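Odorant-binding protein 47 (Anopheles gambiae, PDB 3PM2) binds hydrophobic odorants such as menthol, decanal and indole and is thought to carry them through the aqueous fluid around olfactory sensory dendrites. Local coordinates at residues 15-19 against 160-164; 33-38 against 55-60; 95-100 against 141-145; 103-107 against 136-141. One frame throughout, in Å; residues are numbered along the deposited sequence.

Contact 1: 15-19 against 160-164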
loop_
_atom_site.group_PDB
_atom_site.type_symbol
_atom_site.label_atom_id
_atom_site.label_comp_id
_atom_site.label_asym_id
_atom_site.label_seq_id
_atom_site.Cartn_x
_atom_site.Cartn_y
_atom_site.Cartn_z
ATOM N N ALA A 15 -9.264 7.099 -7.242
ATOM C CA ALA A 15 -8.901 5.875 -7.960
ATOM C C ALA A 15 -10.083 4.932 -8.207
ATOM O O ALA A 15 -10.106 4.263 -9.242
ATOM C CB ALA A 15 -7.788 5.148 -7.239
ATOM N N ALA A 16 -11.069 4.901 -7.277
ATOM C CA ALA A 16 -12.295 4.101 -7.373
ATOM C C ALA A 16 -13.071 4.426 -8.653
ATOM O O ALA A 16 -13.776 3.569 -9.175
ATOM C CB ALA A 16 -13.170 4.342 -6.157
ATOM N N GLU A 17 -12.887 5.638 -9.192
ATOM C CA GLU A 17 -13.515 6.054 -10.445
ATOM C C GLU A 17 -12.818 5.473 -11.688
ATOM O O GLU A 17 -13.355 5.553 -12.791
ATOM C CB GLU A 17 -13.632 7.574 -10.498
ATOM C CG GLU A 17 -14.635 8.102 -9.487
ATOM C CD GLU A 17 -14.741 9.607 -9.378
ATOM O OE1 GLU A 17 -14.083 10.318 -10.172
ATOM O OE2 GLU A 17 -15.500 10.076 -8.500
ATOM N N CYS A 18 -11.619 4.884 -11.502
ATOM C CA CYS A 18 -10.868 4.200 -12.552
ATOM C C CYS A 18 -11.119 2.708 -12.483
ATOM O O CYS A 18 -11.237 2.077 -13.524
ATOM C CB CYS A 18 -9.382 4.509 -12.446
ATOM S SG CYS A 18 -8.994 6.247 -12.712
ATOM N N CYS A 19 -11.113 2.137 -11.265
ATOM C CA CYS A 19 -11.354 0.708 -11.031
ATOM C C CYS A 19 -11.776 0.492 -9.593
ATOM O O CYS A 19 -11.150 1.046 -8.684
ATOM C CB CYS A 19 -10.124 -0.139 -11.378
ATOM S SG CYS A 19 -10.416 -1.931 -11.266
ATOM N N CYS A 160 -7.375 8.491 -15.951
ATOM C CA CYS A 160 -7.078 7.163 -15.423
ATOM C C CYS A 160 -5.796 6.615 -16.022
ATOM O O CYS A 160 -5.137 5.839 -15.357
ATOM C CB CYS A 160 -8.260 6.216 -15.610
ATOM S SG CYS A 160 -9.696 6.642 -14.585
ATOM N N ASN A 161 -5.413 7.034 -17.257
ATOM C CA ASN A 161 -4.111 6.655 -17.842
ATOM C C ASN A 161 -3.009 7.285 -16.957
ATOM O O ASN A 161 -2.010 6.625 -16.666
ATOM C CB ASN A 161 -3.931 7.134 -19.293
ATOM C CG ASN A 161 -2.634 6.644 -19.902
ATOM O OD1 ASN A 161 -2.263 5.472 -19.804
ATOM N ND2 ASN A 161 -1.871 7.534 -20.473
ATOM N N LYS A 162 -3.212 8.554 -16.530
ATOM C CA LYS A 162 -2.254 9.267 -15.648
ATOM C C LYS A 162 -2.123 8.559 -14.292
ATOM O O LYS A 162 -1.010 8.385 -13.780
ATOM C CB LYS A 162 -2.655 10.731 -15.478
ATOM C CG LYS A 162 -2.429 11.557 -16.752
ATOM C CD LYS A 162 -2.922 12.973 -16.581
ATOM C CE LYS A 162 -3.005 13.691 -17.907
ATOM N NZ LYS A 162 -3.700 14.996 -17.769
ATOM N N LEU A 163 -3.253 8.126 -13.722
ATOM C CA LEU A 163 -3.237 7.387 -12.476
ATOM C C LEU A 163 -2.589 6.000 -12.651
ATOM O O LEU A 163 -1.888 5.550 -11.740
ATOM C CB LEU A 163 -4.627 7.289 -11.830
ATOM C CG LEU A 163 -5.278 8.588 -11.300
ATOM C CD1 LEU A 163 -6.527 8.250 -10.496
ATOM C CD2 LEU A 163 -4.306 9.422 -10.436
ATOM N N LYS A 164 -2.787 5.348 -13.822
ATOM C CA LYS A 164 -2.158 4.053 -14.124
ATOM C C LYS A 164 -0.621 4.269 -14.128
ATOM O O LYS A 164 0.108 3.501 -13.503
ATOM C CB LYS A 164 -2.643 3.530 -15.488
ATOM C CG LYS A 164 -1.911 2.309 -16.016
ATOM C CD LYS A 164 -2.237 2.034 -17.496
ATOM C CE LYS A 164 -1.244 1.076 -18.107
ATOM N NZ LYS A 164 -1.637 0.665 -19.484
#
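The carbonyl oxygen of A15, a residue whose CA lies 4.2 Å from L163 CD1, is gripped by two amides of its own turn: C18 N reaches A15 O at 2.8 Å and C19 N reaches it at 3.1 Å. Residues 15-17 thus form a 3-10 turn with the C18 and C19 amides closing on A15 O, and the C18 side chain points to helix 158-167. There the C18 SG and C160 SG atoms are joined at 2.0 Å, with a torsion of -89° about the S-S bond. This disulfide lies outside the three-disulfide pattern of classical insect odorant-binding proteins, in keeping with the C-plus class, and it ties the N-terminal loop to a late helix. The next residue, C19, turns elsewhere and is bonded to C149, so consecutive cysteines fasten the loop to two separate places. One helical turn beyond C160, L163 lends a single methyl: its CD1 lies 3.9 Å from C18 SG, while F146 of helix 133-147 packs against both A15 and C18. The loop is also fixed by polar means, E17 O accepting a hydrogen bond from T155 OG1, and in the first turn of helix 158-167 C160 N is bonded to N157 OD1.

Contact 2: 33-38 against 55-60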
loop_
_atom_site.group_PDB
_atom_site.type_symbol
_atom_site.label_atom_id
_atom_site.label_comp_id
_atom_site.label_asym_id
_atom_site.label_seq_id
_atom_site.Cartn_x
_atom_site.Cartn_y
_atom_site.Cartn_z
ATOM N N CYS A 33 -5.977 6.709 9.594
ATOM C CA CYS A 33 -4.538 6.415 9.543
ATOM C C CYS A 33 -3.778 7.383 8.663
ATOM O O CYS A 33 -2.677 7.816 9.033
ATOM C CB CYS A 33 -4.328 4.972 9.112
ATOM S SG CYS A 33 -4.860 3.789 10.371
ATOM N N HIS A 34 -4.360 7.717 7.509
ATOM C CA HIS A 34 -3.775 8.680 6.573
ATOM C C HIS A 34 -3.618 10.042 7.269
ATOM O O HIS A 34 -2.531 10.609 7.264
ATOM C CB HIS A 34 -4.668 8.819 5.308
ATOM C CG HIS A 34 -4.242 9.944 4.413
ATOM N ND1 HIS A 34 -3.370 9.739 3.356
ATOM C CD2 HIS A 34 -4.554 11.258 4.471
ATOM C CE1 HIS A 34 -3.182 10.930 2.813
ATOM N NE2 HIS A 34 -3.871 11.874 3.450
ATOM N N SER A 35 -4.707 10.579 7.861
ATOM C CA SER A 35 -4.650 11.878 8.545
ATOM C C SER A 35 -3.549 11.917 9.649
ATOM O O SER A 35 -2.779 12.880 9.752
ATOM C CB SER A 35 -6.030 12.211 9.123
ATOM O OG SER A 35 -6.032 13.465 9.792
ATOM N N LYS A 36 -3.459 10.836 10.441
ATOM C CA LYS A 36 -2.502 10.748 11.550
ATOM C C LYS A 36 -1.036 10.781 11.111
ATOM O O LYS A 36 -0.231 11.465 11.759
ATOM C CB LYS A 36 -2.763 9.454 12.337
ATOM C CG LYS A 36 -2.099 9.427 13.700
ATOM C CD LYS A 36 -2.447 8.140 14.415
ATOM C CE LYS A 36 -1.807 8.057 15.775
ATOM N NZ LYS A 36 -1.774 6.650 16.261
ATOM N N TRP A 37 -0.702 10.049 10.029
ATOM C CA TRP A 37 0.677 9.815 9.594
ATOM C C TRP A 37 1.138 10.353 8.261
ATOM O O TRP A 37 2.338 10.254 7.981
ATOM C CB TRP A 37 0.980 8.315 9.663
ATOM C CG TRP A 37 0.828 7.710 11.030
ATOM C CD1 TRP A 37 -0.138 6.843 11.442
ATOM C CD2 TRP A 37 1.663 7.951 12.164
ATOM N NE1 TRP A 37 0.075 6.488 12.753
ATOM C CE2 TRP A 37 1.198 7.123 13.208
ATOM C CE3 TRP A 37 2.821 8.720 12.371
ATOM C CZ2 TRP A 37 1.813 7.090 14.462
ATOM C CZ3 TRP A 37 3.412 8.706 13.622
ATOM C CH2 TRP A 37 2.919 7.886 14.645
ATOM N N ILE A 38 0.250 10.933 7.435
ATOM C CA ILE A 38 0.701 11.436 6.116
ATOM C C ILE A 38 1.840 12.479 6.181
ATOM O O ILE A 38 2.728 12.461 5.339
ATOM C CB ILE A 38 -0.481 11.883 5.200
ATOM C CG1 ILE A 38 -0.030 12.093 3.725
ATOM C CG2 ILE A 38 -1.199 13.120 5.767
ATOM C CD1 ILE A 38 0.481 10.852 3.016
ATOM N N CYS A 55 4.257 4.595 8.417
ATOM C CA CYS A 55 3.359 4.512 9.576
ATOM C C CYS A 55 1.892 4.479 9.217
ATOM O O CYS A 55 1.097 3.957 9.995
ATOM C CB CYS A 55 3.658 5.603 10.595
ATOM S SG CYS A 55 5.230 5.378 11.475
ATOM N N VAL A 56 1.509 5.069 8.053
ATOM C CA VAL A 56 0.126 5.019 7.596
ATOM C C VAL A 56 -0.257 3.526 7.510
ATOM O O VAL A 56 -1.306 3.123 8.013
ATOM C CB VAL A 56 -0.080 5.724 6.211
ATOM C CG1 VAL A 56 -1.490 5.470 5.667
ATOM C CG2 VAL A 56 0.214 7.224 6.285
ATOM N N ALA A 57 0.602 2.718 6.865
ATOM C CA ALA A 57 0.357 1.275 6.682
ATOM C C ALA A 57 0.376 0.498 7.972
ATOM O O ALA A 57 -0.462 -0.390 8.159
ATOM C CB ALA A 57 1.369 0.686 5.702
ATOM N N GLU A 58 1.324 0.803 8.877
ATOM C CA GLU A 58 1.345 0.094 10.161
ATOM C C GLU A 58 0.044 0.365 10.940
ATOM O O GLU A 58 -0.511 -0.553 11.544
ATOM C CB GLU A 58 2.585 0.454 10.969
ATOM C CG GLU A 58 2.671 -0.310 12.285
ATOM C CD GLU A 58 4.038 -0.257 12.929
ATOM O OE1 GLU A 58 5.016 -0.678 12.274
ATOM O OE2 GLU A 58 4.135 0.186 14.095
ATOM N N CYS A 59 -0.457 1.610 10.878
ATOM C CA CYS A 59 -1.711 2.031 11.511
ATOM C C CYS A 59 -2.886 1.182 10.964
ATOM O O CYS A 59 -3.697 0.670 11.751
ATOM C CB CYS A 59 -1.934 3.528 11.284
ATOM S SG CYS A 59 -3.515 4.157 11.913
ATOM N N VAL A 60 -2.953 1.016 9.608
ATOM C CA VAL A 60 -3.971 0.237 8.920
ATOM C C VAL A 60 -3.880 -1.216 9.386
ATOM O O VAL A 60 -4.898 -1.828 9.697
ATOM C CB VAL A 60 -3.840 0.342 7.376
ATOM C CG1 VAL A 60 -4.706 -0.706 6.682
ATOM C CG2 VAL A 60 -4.202 1.744 6.870
#
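V56 is the knob of this contact: its side chain plugs a hollow in helix 27-44 framed by C33, H34, W37 and I38. The two methyls divide the work. CG1 of V56, set anti to the backbone N (chi1 171°), reaches the floor of the hollow at H34 CA, 4.0 Å away, and CG2 presses against W37 CB at 3.6 Å. Beside the knob the W37 indole forms a broad slab against the start of helix 55-63. C55 covers one face of it: CB is 3.7 Å from the centroid of the five-membered ring in a CH-pi contact and, over the same face, SG is 4.3 Å from the centroid of the six-membered ring. The opposite face is overlaid by the CG of K36, a neighbour in the same helix. C59 meets the indole differently: its sulfur lies at the ring edge, and its CB is 3.8 Å from W37 CD1. That sulfur is engaged with C33, for C33 SG and C59 SG are bonded at 2.1 Å, and V60 CG2 fits against C33 CB just past the bridge. C55 SG is bonded to C130, so the sulfur over the indole is itself held by a crosslink. The segments run roughly antiparallel, their directions 145° apart. Two cysteines separated by three residues on one helix, the second bonded to an earlier helix, match the first-to-third cysteine pairing of the insect odorant-binding protein fold.

Contact 3: 95-100 against 141-145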
loop_
_atom_site.group_PDB
_atom_site.type_symbol
_atom_site.label_atom_id
_atom_site.label_comp_id
_atom_site.label_asym_id
_atom_site.label_seq_id
_atom_site.Cartn_x
_atom_site.Cartn_y
_atom_site.Cartn_z
ATOM N N ILE A 95 -6.969 -12.906 -9.004
ATOM C CA ILE A 95 -6.117 -11.721 -9.064
ATOM C C ILE A 95 -5.627 -11.397 -7.651
ATOM O O ILE A 95 -4.434 -11.207 -7.459
ATOM C CB ILE A 95 -6.853 -10.518 -9.703
ATOM C CG1 ILE A 95 -7.183 -10.789 -11.199
ATOM C CG2 ILE A 95 -6.023 -9.250 -9.534
ATOM C CD1 ILE A 95 -8.015 -9.633 -11.889
ATOM N N THR A 96 -6.544 -11.438 -6.668
ATOM C CA THR A 96 -6.243 -11.162 -5.253
ATOM C C THR A 96 -5.293 -12.185 -4.671
ATOM O O THR A 96 -4.264 -11.797 -4.112
ATOM C CB THR A 96 -7.535 -10.961 -4.441
ATOM O OG1 THR A 96 -8.262 -9.873 -5.006
ATOM C CG2 THR A 96 -7.268 -10.659 -2.968
ATOM N N LEU A 97 -5.587 -13.491 -4.848
ATOM C CA LEU A 97 -4.695 -14.549 -4.352
ATOM C C LEU A 97 -3.279 -14.438 -4.962
ATOM O O LEU A 97 -2.303 -14.512 -4.224
ATOM C CB LEU A 97 -5.296 -15.935 -4.593
ATOM C CG LEU A 97 -6.538 -16.280 -3.769
ATOM C CD1 LEU A 97 -7.264 -17.482 -4.372
ATOM C CD2 LEU A 97 -6.174 -16.588 -2.309
ATOM N N ASP A 98 -3.180 -14.178 -6.290
ATOM C CA ASP A 98 -1.898 -14.000 -6.967
ATOM C C ASP A 98 -1.162 -12.765 -6.424
ATOM O O ASP A 98 0.048 -12.835 -6.200
ATOM C CB ASP A 98 -2.078 -13.878 -8.497
ATOM C CG ASP A 98 -2.467 -15.163 -9.245
ATOM O OD1 ASP A 98 -2.660 -16.215 -8.580
ATOM O OD2 ASP A 98 -2.588 -15.110 -10.496
ATOM N N ALA A 99 -1.897 -11.651 -6.201
ATOM C CA ALA A 99 -1.318 -10.403 -5.682
ATOM C C ALA A 99 -0.701 -10.624 -4.286
ATOM O O ALA A 99 0.431 -10.214 -4.067
ATOM C CB ALA A 99 -2.384 -9.326 -5.620
ATOM N N ILE A 100 -1.405 -11.347 -3.398
ATOM C CA ILE A 100 -0.921 -11.660 -2.045
ATOM C C ILE A 100 0.353 -12.509 -2.114
ATOM O O ILE A 100 1.333 -12.202 -1.432
ATOM C CB ILE A 100 -2.026 -12.306 -1.169
ATOM C CG1 ILE A 100 -3.202 -11.342 -0.926
ATOM C CG2 ILE A 100 -1.438 -12.807 0.175
ATOM C CD1 ILE A 100 -4.474 -12.018 -0.401
ATOM N N MET A 141 0.167 -4.435 -2.525
ATOM C CA MET A 141 -1.205 -4.889 -2.765
ATOM C C MET A 141 -2.004 -3.887 -3.581
ATOM O O MET A 141 -2.613 -4.245 -4.596
ATOM C CB MET A 141 -1.928 -5.254 -1.471
ATOM C CG MET A 141 -1.561 -6.629 -0.928
ATOM S SD MET A 141 -1.767 -8.029 -2.064
ATOM C CE MET A 141 -3.577 -7.962 -2.333
ATOM N N GLY A 142 -2.015 -2.643 -3.136
ATOM C CA GLY A 142 -2.759 -1.608 -3.829
ATOM C C GLY A 142 -2.320 -1.408 -5.265
ATOM O O GLY A 142 -3.167 -1.316 -6.167
ATOM N N MET A 143 -0.996 -1.337 -5.495
ATOM C CA MET A 143 -0.484 -1.103 -6.859
ATOM C C MET A 143 -0.791 -2.280 -7.771
ATOM O O MET A 143 -1.194 -2.067 -8.909
ATOM C CB MET A 143 1.034 -0.821 -6.842
ATOM C CG MET A 143 1.363 0.482 -6.117
ATOM S SD MET A 143 3.160 0.831 -6.060
ATOM C CE MET A 143 3.716 -0.392 -5.080
ATOM N N THR A 144 -0.590 -3.506 -7.267
ATOM C CA THR A 144 -0.829 -4.724 -8.061
ATOM C C THR A 144 -2.316 -4.885 -8.407
ATOM O O THR A 144 -2.626 -5.195 -9.563
ATOM C CB THR A 144 -0.282 -5.969 -7.338
ATOM O OG1 THR A 144 1.114 -5.771 -7.037
ATOM C CG2 THR A 144 -0.490 -7.252 -8.155
ATOM N N LEU A 145 -3.222 -4.720 -7.415
ATOM C CA LEU A 145 -4.670 -4.855 -7.669
ATOM C C LEU A 145 -5.155 -3.898 -8.750
ATOM O O LEU A 145 -5.880 -4.307 -9.655
ATOM C CB LEU A 145 -5.518 -4.671 -6.389
ATOM C CG LEU A 145 -5.286 -5.751 -5.307
ATOM C CD1 LEU A 145 -5.859 -5.290 -3.938
ATOM C CD2 LEU A 145 -5.720 -7.169 -5.802
HETATM O O HOH W 1 1.814 -9.125 -6.365
#
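M141 hooks over the backbone of helix 92-109 and its SD makes the shortest atom contacts, 3.6 Å to both A99 C and I100 N. The thioether chain is bent at chi2 (-55°) and again at chi3 (-63°), which folds the terminal methyl back between A99 and I100. CE is then 3.7 Å from I100 CG1, the two side chains crossing obliquely, and also touches A99 CB. The small A99 is the centre of the packing, its CB meeting M141 CE from one helical turn and T144 CG2, at 3.8 Å, from the next; the backbones come closest at A99 and T144. L145 adds its CD2, which reaches both A99 CB and T96 OG1. Packing thins toward I95, whose CG2 is 4.3 Å from L145 CD2. On the T144 side a water takes over: it donates to A99 O at 2.9 Å and, only weakly, to T144 OG1 at 3.5 Å. The T144 hydroxyl is mainly bonded to C140 O of its own helix, as T96 OG1 is to W92 O. Segments 95-100 and 141-145 run at 137° to one another. Helix 74-85 also packs here, with Y81 against T96 and M141 and T78 against I100, and P22 of a loop covers T96 and L145.

Contact 4: 103-107 against 136-141; sequences CFKMA and TILACM
Covalently, helices 92-109 and 133-147 are stapled by C103 and C140, whose SG atoms are 2.1 Å apart. The two cysteines differ in rotamer: C103 places its sulfur beside the backbone N, whereas C140 turns its own anti to N (chi1 177°), and the bridge spans the gap between the helices. M141 adds a third sulfur to the neighbourhood, with SD 3.9 Å from C103 SG. As pairing and spacing go, this is consistent with the fourth-to-sixth cysteine bridge of the classical insect odorant-binding proteins, here joining segments whose N-to-C directions are 136° apart. The aromatic contact is made by F104 and I137, which meet at about a right angle. The CD1 methyl of I137 stands almost squarely over the ring centre, 3.8 Å from the centroid and only 5° off the normal, and it also lies against C103 O and A107 CB. R74 of helix 74-85 touches F104 as well. Purely apolar packing fills the other flank. M106, bent at chi2 and chi3, lays its methyl between two partners, CE being 3.7 Å from T136 CG2 and 3.7 Å from C140 CB. T136 CG2 also touches A107 CB at 3.9 Å. The T136 hydroxyl points back to P132 O, to which it is hydrogen-bonded, while its methyl faces M106 and A107.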
loop_
_atom_site.group_PDB
_atom_site.type_symbol
_atom_site.label_atom_id
_atom_site.label_comp_id
_atom_site.label_asym_id
_atom_site.label_seq_id
_atom_site.Cartn_x
_atom_site.Cartn_y
_atom_site.Cartn_z
ATOM N N CYS A 103 3.318 -10.337 -3.395
ATOM C CA CYS A 103 3.728 -9.309 -2.424
ATOM C C CYS A 103 4.494 -9.886 -1.257
ATOM O O CYS A 103 5.516 -9.319 -0.869
ATOM C CB CYS A 103 2.543 -8.451 -1.984
ATOM S SG CYS A 103 1.845 -7.461 -3.337
ATOM N N PHE A 104 4.072 -11.062 -0.764
ATOM C CA PHE A 104 4.773 -11.739 0.341
ATOM C C PHE A 104 6.117 -12.288 -0.159
ATOM O O PHE A 104 7.110 -12.222 0.571
ATOM C CB PHE A 104 3.897 -12.841 0.983
ATOM C CG PHE A 104 3.000 -12.291 2.080
ATOM C CD1 PHE A 104 3.455 -12.196 3.392
ATOM C CD2 PHE A 104 1.726 -11.808 1.787
ATOM C CE1 PHE A 104 2.639 -11.653 4.402
ATOM C CE2 PHE A 104 0.901 -11.289 2.799
ATOM C CZ PHE A 104 1.356 -11.224 4.103
ATOM N N LYS A 105 6.162 -12.771 -1.427
ATOM C CA LYS A 105 7.408 -13.266 -2.054
ATOM C C LYS A 105 8.427 -12.119 -2.173
ATOM O O LYS A 105 9.605 -12.295 -1.823
ATOM C CB LYS A 105 7.109 -13.863 -3.437
ATOM C CG LYS A 105 8.175 -14.822 -3.949
ATOM C CD LYS A 105 8.058 -15.001 -5.462
ATOM C CE LYS A 105 8.876 -16.158 -5.994
ATOM N NZ LYS A 105 10.337 -15.915 -5.892
ATOM N N MET A 106 7.967 -10.949 -2.630
ATOM C CA MET A 106 8.765 -9.730 -2.769
ATOM C C MET A 106 9.315 -9.301 -1.408
ATOM O O MET A 106 10.511 -9.011 -1.293
ATOM C CB MET A 106 7.943 -8.604 -3.441
ATOM C CG MET A 106 8.708 -7.262 -3.583
ATOM S SD MET A 106 8.594 -6.205 -2.112
ATOM C CE MET A 106 6.838 -5.711 -2.222
ATOM N N ALA A 107 8.460 -9.280 -0.373
ATOM C CA ALA A 107 8.862 -8.871 0.980
ATOM C C ALA A 107 9.960 -9.772 1.503
ATOM O O ALA A 107 10.944 -9.263 2.028
ATOM C CB ALA A 107 7.660 -8.883 1.917
ATOM N N THR A 136 5.378 -2.335 3.045
ATOM C CA THR A 136 5.867 -3.190 1.937
ATOM C C THR A 136 4.689 -3.980 1.360
ATOM O O THR A 136 4.476 -3.961 0.149
ATOM C CB THR A 136 6.972 -4.118 2.438
ATOM O OG1 THR A 136 8.016 -3.305 2.993
ATOM C CG2 THR A 136 7.527 -5.003 1.339
ATOM N N ILE A 137 3.902 -4.625 2.233
ATOM C CA ILE A 137 2.755 -5.435 1.809
ATOM C C ILE A 137 1.644 -4.593 1.233
ATOM O O ILE A 137 1.159 -4.868 0.111
ATOM C CB ILE A 137 2.256 -6.383 2.954
ATOM C CG1 ILE A 137 3.376 -7.378 3.420
ATOM C CG2 ILE A 137 0.977 -7.159 2.543
ATOM C CD1 ILE A 137 3.834 -8.424 2.344
ATOM N N LEU A 138 1.217 -3.571 1.994
ATOM C CA LEU A 138 0.083 -2.748 1.610
ATOM C C LEU A 138 0.294 -1.958 0.315
ATOM O O LEU A 138 -0.618 -1.904 -0.531
ATOM C CB LEU A 138 -0.360 -1.837 2.783
ATOM C CG LEU A 138 -1.704 -1.112 2.619
ATOM C CD1 LEU A 138 -2.881 -2.114 2.518
ATOM C CD2 LEU A 138 -1.940 -0.127 3.794
ATOM N N ALA A 139 1.490 -1.354 0.160
ATOM C CA ALA A 139 1.852 -0.604 -1.041
ATOM C C ALA A 139 1.772 -1.506 -2.262
ATOM O O ALA A 139 1.144 -1.141 -3.255
ATOM C CB ALA A 139 3.266 -0.035 -0.918
ATOM N N CYS A 140 2.384 -2.693 -2.174
ATOM C CA CYS A 140 2.411 -3.694 -3.228
ATOM C C CYS A 140 0.983 -4.169 -3.550
ATOM O O CYS A 140 0.627 -4.280 -4.727
ATOM C CB CYS A 140 3.309 -4.852 -2.814
ATOM S SG CYS A 140 3.349 -6.211 -3.996
ATOM N N MET A 141 0.167 -4.435 -2.525
ATOM C CA MET A 141 -1.205 -4.889 -2.765
ATOM C C MET A 141 -2.004 -3.887 -3.581
ATOM O O MET A 141 -2.613 -4.245 -4.596
ATOM C CB MET A 141 -1.928 -5.254 -1.471
ATOM C CG MET A 141 -1.561 -6.629 -0.928
ATOM S SD MET A 141 -1.767 -8.029 -2.064
ATOM C CE MET A 141 -3.577 -7.962 -2.333
#

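In the fold
Contacts 1 and 3 are buried, contacts 2 and 4 partly buried, and contact 4 lies nearest the chain's centre (8 Å, centre to centre). Contacts 3 and 4 hold the same two helices, 92-109 and 133-147, and share M141; contact 4, like contact 2, combines a disulfide with an aromatic face, whereas contact 3 relies on side-chain packing with a water at its margin. Contact 2 touches contact 4, A57 CB lying 3.9 Å from L138 CD2, so helix 133-147 also packs against helix 55-63. Contacts 2 and 3 lie on opposite sides of the chain's centre. Contact 1, its centre about 16 Å from the centre of the chain, is the farthest out and fastens a loop to a helix. Its disulfide encloses the others along the chain.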